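2,3,4,5-tetrahydropyridine-2,6-dicarboxylate N-succinyltransferase (Campylobacter jejuni, PDB 2RIJ) probably catalyses the succinyl-CoA-dependent conversion of cyclic tetrahydrodipicolinate into acyclic N-succinyl-L-2-amino-6-oxopimelate, the first step of the succinylase route to lysine. Local coordinates at residues N169-D175 with K198-K204; N41-Q45 with K176-L180; L155-L160 with F247-T251. All coordinates share one frame; numbering follows the deposited sequence.

Contact 1: N169-D175 with K198-K204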
loop_
_atom_site.group_PDB
_atom_site.type_symbol
_atom_site.label_atom_id
_atom_site.label_comp_id
_atom_site.label_asym_id
_atom_site.label_seq_id
_atom_site.Cartn_x
_atom_site.Cartn_y
_atom_site.Cartn_z
ATOM N N ASN A 169 -15.170 39.320 29.905
ATOM C CA ASN A 169 -15.238 39.417 28.447
ATOM C C ASN A 169 -15.709 40.822 28.102
ATOM O O ASN A 169 -16.800 41.238 28.488
ATOM C CB ASN A 169 -16.194 38.361 27.861
ATOM C CG ASN A 169 -16.165 38.313 26.350
ATOM O OD1 ASN A 169 -15.110 38.527 25.732
ATOM N ND2 ASN A 169 -17.327 38.060 25.730
ATOM N N VAL A 170 -14.877 41.543 27.370
ATOM C CA VAL A 170 -15.144 42.953 27.044
ATOM C C VAL A 170 -14.828 43.187 25.574
ATOM O O VAL A 170 -14.124 42.393 24.942
ATOM C CB VAL A 170 -14.346 43.937 27.947
ATOM C CG1 VAL A 170 -14.743 43.765 29.456
ATOM C CG2 VAL A 170 -12.827 43.764 27.766
ATOM N N ALA A 171 -15.358 44.285 25.069
ATOM C CA ALA A 171 -14.983 44.843 23.762
ATOM C C ALA A 171 -13.711 45.644 23.942
ATOM O O ALA A 171 -13.463 46.183 25.024
ATOM C CB ALA A 171 -16.103 45.719 23.222
ATOM N N TRP A 172 -12.911 45.719 22.874
ATOM C CA TRP A 172 -11.629 46.396 22.901
ATOM C C TRP A 172 -11.583 47.291 21.697
ATOM O O TRP A 172 -11.877 46.863 20.566
ATOM C CB TRP A 172 -10.465 45.419 22.882
ATOM C CG TRP A 172 -10.427 44.480 24.004
ATOM C CD1 TRP A 172 -11.066 43.286 24.076
ATOM C CD2 TRP A 172 -9.667 44.608 25.211
ATOM N NE1 TRP A 172 -10.772 42.666 25.255
ATOM C CE2 TRP A 172 -9.915 43.446 25.980
ATOM C CE3 TRP A 172 -8.834 45.598 25.734
ATOM C CZ2 TRP A 172 -9.346 43.240 27.238
ATOM C CZ3 TRP A 172 -8.235 45.377 26.985
ATOM C CH2 TRP A 172 -8.516 44.216 27.729
ATOM N N SER A 173 -11.368 48.574 21.970
ATOM C CA SER A 173 -11.354 49.622 20.937
ATOM C C SER A 173 -10.054 50.381 21.080
ATOM O O SER A 173 -9.806 51.047 22.103
ATOM C CB SER A 173 -12.544 50.564 21.168
ATOM O OG SER A 173 -12.610 51.563 20.158
ATOM N N ASP A 174 -9.185 50.255 20.093
ATOM C CA ASP A 174 -7.837 50.824 20.170
ATOM C C ASP A 174 -7.144 50.502 21.504
ATOM O O ASP A 174 -6.527 51.348 22.172
ATOM C CB ASP A 174 -7.864 52.313 19.864
ATOM C CG ASP A 174 -8.307 52.596 18.410
ATOM O OD1 ASP A 174 -8.057 51.769 17.485
ATOM O OD2 ASP A 174 -8.948 53.628 18.214
ATOM N N ASP A 175 -7.250 49.220 21.812
ATOM C CA ASP A 175 -6.706 48.571 22.979
ATOM C C ASP A 175 -7.301 49.040 24.302
ATOM O O ASP A 175 -6.752 48.719 25.324
ATOM C CB ASP A 175 -5.136 48.592 22.954
ATOM C CG ASP A 175 -4.519 47.562 21.911
ATOM O OD1 ASP A 175 -5.217 46.570 21.470
ATOM O OD2 ASP A 175 -3.316 47.717 21.565
ATOM N N LYS A 198 -14.943 51.972 17.365
ATOM C CA LYS A 198 -14.412 50.915 16.541
ATOM C C LYS A 198 -13.942 49.780 17.445
ATOM O O LYS A 198 -12.972 49.938 18.221
ATOM C CB LYS A 198 -13.240 51.372 15.686
ATOM C CG LYS A 198 -12.576 50.172 14.957
ATOM C CD LYS A 198 -11.548 50.594 13.996
ATOM C CE LYS A 198 -10.317 51.161 14.733
ATOM N NZ LYS A 198 -9.423 50.146 15.322
ATOM N N ILE A 199 -14.589 48.632 17.292
ATOM C CA ILE A 199 -14.312 47.466 18.132
ATOM C C ILE A 199 -13.381 46.524 17.374
ATOM O O ILE A 199 -13.740 45.937 16.360
ATOM C CB ILE A 199 -15.624 46.780 18.598
ATOM C CG1 ILE A 199 -16.538 47.796 19.331
ATOM C CG2 ILE A 199 -15.326 45.506 19.421
ATOM C CD1 ILE A 199 -15.890 48.530 20.516
ATOM N N ASP A 200 -12.166 46.386 17.882
ATOM C CA ASP A 200 -11.189 45.521 17.244
ATOM C C ASP A 200 -11.357 44.035 17.572
ATOM O O ASP A 200 -11.015 43.174 16.750
ATOM C CB ASP A 200 -9.795 45.992 17.597
ATOM C CG ASP A 200 -9.533 47.386 17.076
ATOM O OD1 ASP A 200 -9.908 47.688 15.910
ATOM O OD2 ASP A 200 -9.017 48.180 17.866
ATOM N N PHE A 201 -11.808 43.733 18.791
ATOM C CA PHE A 201 -12.005 42.372 19.260
ATOM C C PHE A 201 -12.835 42.345 20.550
ATOM O O PHE A 201 -13.032 43.368 21.207
ATOM C CB PHE A 201 -10.692 41.576 19.385
ATOM C CG PHE A 201 -9.712 42.049 20.465
ATOM C CD1 PHE A 201 -8.915 43.151 20.267
ATOM C CD2 PHE A 201 -9.571 41.355 21.633
ATOM C CE1 PHE A 201 -8.016 43.582 21.231
ATOM C CE2 PHE A 201 -8.654 41.745 22.580
ATOM C CZ PHE A 201 -7.876 42.870 22.388
ATOM N N VAL A 202 -13.364 41.183 20.848
ATOM C CA VAL A 202 -14.154 40.920 22.084
ATOM C C VAL A 202 -13.558 39.673 22.728
ATOM O O VAL A 202 -13.549 38.578 22.120
ATOM C CB VAL A 202 -15.673 40.764 21.817
ATOM C CG1 VAL A 202 -16.473 40.340 23.167
ATOM C CG2 VAL A 202 -16.240 42.010 21.098
ATOM N N ASP A 203 -12.993 39.851 23.926
ATOM C CA ASP A 203 -12.319 38.774 24.613
ATOM C C ASP A 203 -12.002 39.187 26.043
ATOM O O ASP A 203 -12.158 40.362 26.468
ATOM C CB ASP A 203 -10.999 38.408 23.898
ATOM C CG ASP A 203 -10.368 37.095 24.403
ATOM O OD1 ASP A 203 -11.072 36.245 24.987
ATOM O OD2 ASP A 203 -9.130 36.939 24.249
ATOM N N LYS A 204 -11.548 38.210 26.786
ATOM C CA LYS A 204 -11.099 38.384 28.173
ATOM C C LYS A 204 -9.633 38.807 28.328
ATOM O O LYS A 204 -9.251 39.276 29.398
ATOM C CB LYS A 204 -11.328 37.073 28.973
ATOM C CG LYS A 204 -12.803 36.773 29.255
ATOM C CD LYS A 204 -12.993 35.424 29.897
ATOM C CE LYS A 204 -14.416 35.274 30.477
ATOM N NZ LYS A 204 -14.576 34.081 31.294
HETATM O O HOH W 1 -13.438 54.212 18.093
HETATM O O HOH W 2 -7.947 47.131 20.056
#
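Lys-198 meets Ser-173 and Asp-174 at one end of an antiparallel strand pair that contains a classic beta bulge. Its carbonyl O accepts from Ser-173 OG at 2.6 Å, while its chain, bent at chi3 and chi4, curls back to set NZ 3.0 Å from Asp-174 OD1. The same NZ lies 2.6 Å from Asp-200 OD1, on the syn lone pair. The ammonium probably eases the repulsion between two carboxylates whose nearest oxygens, Asp-174 OD1 and Asp-200 OD2, are 3.7 Å apart; Lys-198 of a further subunit lies at long, weak range of Asp-174. Ile-199 lays CG2 and CD1 against the methyl of Ala-171, which helix 180-192 also touches. Asp-200 and Phe-201 form the bulge: Trp-172 O accepts from Asp-200 N, and Trp-172 N donates to Phe-201 O. Asp-200 OD2 takes the N-H of Asp-174. With CG between its backbone N and carbonyl carbon (chi1 67°), Phe-201 lies in an offset stack on the five-membered ring of Trp-172, planes 8° apart; Val-170 CG2 lies over the opposite indole face. Val-202 turns CG1 to the amide of Asn-169, whose ND2 is held by Asp-216 O and Thr-218 O of a neighbouring subunit. Asp-203 O receives Val-170 N from one face of its carbonyl plane and Trp-172 NE1, at 2.9 Å, from the other. Lys-204, its NZ bonded to Phe-164 O, rests CG 3.5 Å from Asn-169 N.

Contact 2: N41-Q45 with K176-L180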
loop_
_atom_site.group_PDB
_atom_site.type_symbol
_atom_site.label_atom_id
_atom_site.label_comp_id
_atom_site.label_asym_id
_atom_site.label_seq_id
_atom_site.Cartn_x
_atom_site.Cartn_y
_atom_site.Cartn_z
ATOM N N ASN A 41 -16.460 49.297 39.770
ATOM C CA ASN A 41 -15.634 48.389 40.568
ATOM C C ASN A 41 -15.069 47.200 39.794
ATOM O O ASN A 41 -14.303 46.404 40.339
ATOM C CB ASN A 41 -16.451 47.870 41.741
ATOM C CG ASN A 41 -16.942 48.993 42.625
ATOM O OD1 ASN A 41 -16.154 49.825 43.093
ATOM N ND2 ASN A 41 -18.254 49.041 42.842
ATOM N N LYS A 42 -15.487 47.050 38.546
ATOM C CA LYS A 42 -15.003 45.972 37.690
ATOM C C LYS A 42 -13.689 46.436 37.099
ATOM O O LYS A 42 -13.645 47.484 36.483
ATOM C CB LYS A 42 -16.039 45.710 36.604
ATOM C CG LYS A 42 -16.006 44.343 36.004
ATOM C CD LYS A 42 -17.157 44.179 35.002
ATOM C CE LYS A 42 -18.480 43.858 35.707
ATOM N NZ LYS A 42 -18.502 42.458 36.265
ATOM N N ILE A 43 -12.610 45.698 37.352
ATOM C CA ILE A 43 -11.303 45.993 36.758
ATOM C C ILE A 43 -11.246 45.219 35.427
ATOM O O ILE A 43 -11.278 43.978 35.407
ATOM C CB ILE A 43 -10.127 45.581 37.677
ATOM C CG1 ILE A 43 -10.278 46.188 39.100
ATOM C CG2 ILE A 43 -8.787 45.920 37.027
ATOM C CD1 ILE A 43 -10.628 47.636 39.152
ATOM N N LEU A 44 -11.223 45.973 34.329
ATOM C CA LEU A 44 -11.151 45.439 32.993
ATOM C C LEU A 44 -9.746 45.208 32.446
ATOM O O LEU A 44 -9.601 44.417 31.515
ATOM C CB LEU A 44 -11.902 46.335 32.016
ATOM C CG LEU A 44 -13.294 46.776 32.460
ATOM C CD1 LEU A 44 -13.871 47.551 31.313
ATOM C CD2 LEU A 44 -14.140 45.576 32.808
ATOM N N GLN A 45 -8.749 45.893 33.000
ATOM C CA GLN A 45 -7.367 45.765 32.584
ATOM C C GLN A 45 -6.462 46.448 33.606
ATOM O O GLN A 45 -6.860 47.421 34.263
ATOM C CB GLN A 45 -7.139 46.424 31.207
ATOM C CG GLN A 45 -5.765 46.147 30.640
ATOM C CD GLN A 45 -5.565 46.638 29.221
ATOM O OE1 GLN A 45 -5.036 45.900 28.363
ATOM N NE2 GLN A 45 -5.959 47.890 28.958
ATOM N N LYS A 176 -8.432 49.741 24.278
ATOM C CA LYS A 176 -9.150 50.157 25.486
ATOM C C LYS A 176 -10.388 49.276 25.693
ATOM O O LYS A 176 -11.187 49.138 24.761
ATOM C CB LYS A 176 -9.636 51.613 25.348
ATOM C CG LYS A 176 -8.578 52.616 24.951
ATOM C CD LYS A 176 -7.490 52.603 25.934
ATOM C CE LYS A 176 -6.704 53.912 25.961
ATOM N NZ LYS A 176 -5.678 53.752 27.046
ATOM N N PRO A 177 -10.561 48.705 26.902
ATOM C CA PRO A 177 -11.702 47.852 27.168
ATOM C C PRO A 177 -13.003 48.642 27.398
ATOM O O PRO A 177 -13.015 49.701 28.050
ATOM C CB PRO A 177 -11.267 47.050 28.409
ATOM C CG PRO A 177 -10.322 48.011 29.154
ATOM C CD PRO A 177 -9.650 48.805 28.056
ATOM N N ILE A 178 -14.092 48.114 26.858
ATOM C CA ILE A 178 -15.430 48.664 27.026
ATOM C C ILE A 178 -16.370 47.522 27.379
ATOM O O ILE A 178 -16.418 46.515 26.684
ATOM C CB ILE A 178 -15.922 49.318 25.726
ATOM C CG1 ILE A 178 -14.885 50.328 25.222
ATOM C CG2 ILE A 178 -17.370 49.920 25.917
ATOM C CD1 ILE A 178 -15.212 50.940 23.870
ATOM N N GLU A 179 -17.114 47.676 28.461
ATOM C CA GLU A 179 -18.132 46.698 28.846
ATOM C C GLU A 179 -19.153 46.540 27.746
ATOM O O GLU A 179 -19.618 47.524 27.195
ATOM C CB GLU A 179 -18.852 47.133 30.123
ATOM C CG GLU A 179 -17.970 47.293 31.327
ATOM C CD GLU A 179 -18.790 47.455 32.609
ATOM O OE1 GLU A 179 -19.286 46.427 33.124
ATOM O OE2 GLU A 179 -18.942 48.609 33.079
ATOM N N LEU A 180 -19.482 45.297 27.401
ATOM C CA LEU A 180 -20.465 45.016 26.366
ATOM C C LEU A 180 -21.820 45.658 26.739
ATOM O O LEU A 180 -22.520 46.177 25.878
ATOM C CB LEU A 180 -20.598 43.488 26.120
ATOM C CG LEU A 180 -19.321 42.843 25.506
ATOM C CD1 LEU A 180 -19.377 41.323 25.571
ATOM C CD2 LEU A 180 -19.096 43.325 24.085
#
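Leu-44 and Pro-177 press together where two antiparallel sheets meet, joining strand 43-48 of the N-terminal sheet to strand 176-178, outermost within this chain in the small three-stranded sheet. The strand segments run at 144° to one another with axes 7.3 Å apart, too far for backbone pairing, so the two segments meet through side chains. Gln-37 adds a link, its NE2 donating to Pro-177 O and its OE1 accepting from Glu-179 N.

The tight part is apolar. Leu-44 CB sits 3.7 Å from Pro-177 CG, and Leu-44 CD1 comes alongside Pro-177 CB. Proline suits this place: its compact ring gives a smooth hydrocarbon surface to Leu-44 and to Val-170 and Trp-172 on the neighbouring strand. Gln-45 joins Leu-44 in a classic beta bulge opposite Asp-34, and the bulge leaves both residues directed toward the proline. With CG anti to the backbone N (chi1 -172°) and the chain extended beyond it, Gln-45 brings NE2 to 3.9 Å from Pro-177 CD. The amide is buried but satisfied: NE2 donates to Asp-34 OD2 and OE1 accepts from His-211 NE2, two bonds that fix its flip.

Toward Lys-42, which is partly exposed, the packing thins out. Glu-179, at the N-cap position before helix 180-192, extends its chain past Leu-44, with CG 4.1 Å from Leu-44 CD1. Its OE2 accepts from the N-H groups of Leu-38 and Asn-39, which probably helps to stabilise the buried charge. Lys-42 is of opposite charge, yet NZ stays 5.1 Å from Glu-179 OE1, and any attraction acts at a distance. The bends at chi3 and chi4 turn the ammonium aside and present the methylenes instead, with Lys-42 CD 3.6 Å from Glu-179 OE1.

Contact 3: L155-L160 with F247-T251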
loop_
_atom_site.group_PDB
_atom_site.type_symbol
_atom_site.label_atom_id
_atom_site.label_comp_id
_atom_site.label_asym_id
_atom_site.label_seq_id
_atom_site.Cartn_x
_atom_site.Cartn_y
_atom_site.Cartn_z
ATOM N N LEU A 155 8.337 30.232 30.861
ATOM C CA LEU A 155 7.063 29.660 30.414
ATOM C C LEU A 155 6.710 28.449 31.278
ATOM O O LEU A 155 7.601 27.691 31.704
ATOM C CB LEU A 155 7.172 29.256 28.958
ATOM C CG LEU A 155 7.124 30.397 27.950
ATOM C CD1 LEU A 155 7.612 29.983 26.543
ATOM C CD2 LEU A 155 5.657 30.892 27.927
ATOM N N ARG A 156 5.431 28.333 31.590
ATOM C CA ARG A 156 4.845 27.265 32.434
ATOM C C ARG A 156 5.179 27.271 33.931
ATOM O O ARG A 156 4.628 26.458 34.689
ATOM C CB ARG A 156 5.200 25.880 31.895
ATOM C CG ARG A 156 4.904 25.625 30.459
ATOM C CD ARG A 156 5.447 24.197 30.170
ATOM N NE ARG A 156 5.364 23.855 28.795
ATOM C CZ ARG A 156 6.159 22.971 28.214
ATOM N NH1 ARG A 156 7.107 22.339 28.886
ATOM N NH2 ARG A 156 6.004 22.715 26.944
ATOM N N SER A 157 5.991 28.211 34.368
ATOM C CA SER A 157 6.572 28.167 35.691
ATOM C C SER A 157 5.670 28.801 36.748
ATOM O O SER A 157 5.966 28.680 37.926
ATOM C CB SER A 157 7.947 28.821 35.655
ATOM O OG SER A 157 7.830 30.222 35.613
ATOM N N ILE A 158 4.573 29.463 36.356
ATOM C CA ILE A 158 3.706 30.108 37.342
ATOM C C ILE A 158 2.246 29.734 37.198
ATOM O O ILE A 158 1.793 29.327 36.135
ATOM C CB ILE A 158 3.873 31.677 37.374
ATOM C CG1 ILE A 158 3.519 32.311 36.030
ATOM C CG2 ILE A 158 5.279 32.098 37.867
ATOM C CD1 ILE A 158 3.429 33.829 36.126
ATOM N N ASN A 159 1.513 29.872 38.292
ATOM C CA ASN A 159 0.130 29.399 38.384
ATOM C C ASN A 159 -0.843 30.426 37.832
ATOM O O ASN A 159 -0.968 31.526 38.352
ATOM C CB ASN A 159 -0.185 29.031 39.846
ATOM C CG ASN A 159 -1.470 28.260 39.995
ATOM O OD1 ASN A 159 -2.395 28.482 39.259
ATOM N ND2 ASN A 159 -1.546 27.373 41.009
ATOM N N LEU A 160 -1.543 30.046 36.784
ATOM C CA LEU A 160 -2.528 30.881 36.116
ATOM C C LEU A 160 -3.948 30.307 36.236
ATOM O O LEU A 160 -4.869 30.749 35.537
ATOM C CB LEU A 160 -2.190 30.993 34.635
ATOM C CG LEU A 160 -0.827 31.556 34.228
ATOM C CD1 LEU A 160 -0.718 31.532 32.672
ATOM C CD2 LEU A 160 -0.741 32.973 34.762
ATOM N N PHE A 247 -1.301 32.682 25.225
ATOM C CA PHE A 247 -0.689 32.951 26.519
ATOM C C PHE A 247 -0.031 31.696 27.074
ATOM O O PHE A 247 -0.438 30.550 26.730
ATOM C CB PHE A 247 -1.708 33.533 27.507
ATOM C CG PHE A 247 -2.633 32.544 28.074
ATOM C CD1 PHE A 247 -3.818 32.281 27.461
ATOM C CD2 PHE A 247 -2.329 31.894 29.257
ATOM C CE1 PHE A 247 -4.706 31.374 28.001
ATOM C CE2 PHE A 247 -3.221 31.000 29.816
ATOM C CZ PHE A 247 -4.389 30.728 29.177
ATOM N N ASN A 248 1.012 31.911 27.888
ATOM C CA ASN A 248 1.845 30.828 28.443
ATOM C C ASN A 248 2.365 29.884 27.314
ATOM O O ASN A 248 2.432 28.662 27.482
ATOM C CB ASN A 248 1.013 30.049 29.477
ATOM C CG ASN A 248 1.845 29.223 30.403
ATOM O OD1 ASN A 248 2.953 29.611 30.817
ATOM N ND2 ASN A 248 1.313 28.047 30.747
ATOM N N ALA A 249 2.737 30.489 26.185
ATOM C CA ALA A 249 3.323 29.814 25.045
ATOM C C ALA A 249 4.396 30.703 24.464
ATOM O O ALA A 249 4.373 31.920 24.647
ATOM C CB ALA A 249 2.251 29.516 23.930
ATOM N N GLY A 250 5.323 30.097 23.742
ATOM C CA GLY A 250 6.271 30.848 22.940
ATOM C C GLY A 250 7.561 30.130 22.629
ATOM O O GLY A 250 7.581 28.913 22.395
ATOM N N THR A 251 8.636 30.914 22.630
ATOM C CA THR A 251 9.909 30.516 22.087
ATOM C C THR A 251 10.963 30.738 23.165
ATOM O O THR A 251 10.887 31.698 23.928
ATOM C CB THR A 251 10.294 31.308 20.807
ATOM O OG1 THR A 251 10.435 32.708 21.090
ATOM C CG2 THR A 251 9.214 31.110 19.706
HETATM O O HOH W 3 1.790 25.912 32.787
HETATM O O HOH W 4 3.155 29.655 33.663
#
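With CG opposite its backbone N (chi1 -162°), Asn-248 reaches out from a turn of the left-handed beta-helix to the backbone of Arg-156, in the loop that follows helix 138-149. The polar contacts centre on its amide. Asn-248 OD1 accepts from Arg-156 N at 2.9 Å, the donor tilted 21° from the carbonyl plane, and also from a water that itself takes the N-H of Ile-158. Asn-248 ND2 donates to a second water, which is only weakly bonded to Arg-156 O. An amide suits this place because its C=O meets an N-H directly while its NH2 reaches toward the loop through water. The Arg-156 guanidinium bonds Ser-264 O and Ser-292 OG, tying the loop to later coils of the beta-helix.

The apolar contacts are made by two leucines. Leu-155 spreads its two methyls along the backbone, CD2 3.4 Å from Ala-249 N and CD1 3.6 Å from Gly-250 N. Glycine suits its place: at its backbone angles a CB would be jammed against the preceding carbonyl O. Leu-160 CD1 rests on the Asn-248 methylene and, beside it, on the edge of the Phe-247 ring, 3.8 Å from Phe-247 CD2.

Overall arrangement
Contacts 1 and 2 adjoin and share one small sheet: strands 170-173 and 176-178 are neighbours in it, and Val-170 and Trp-172 of contact 1 touch Pro-177 and Gln-45 of contact 2. Contact 1 pairs strands within that sheet, mixing backbone bonds, a ring stack and a charge network, and is partly buried beside two other subunits. Contact 2, more buried, joins the sheet to the N-terminal one without backbone pairing between its strands. Contact 3 stands apart, its centre about 23 Å from that of contact 1, yet only about 5 Å from the centre of the chain; there a loop meets the beta-helix through one direct hydrogen bond, waters and leucine methyls.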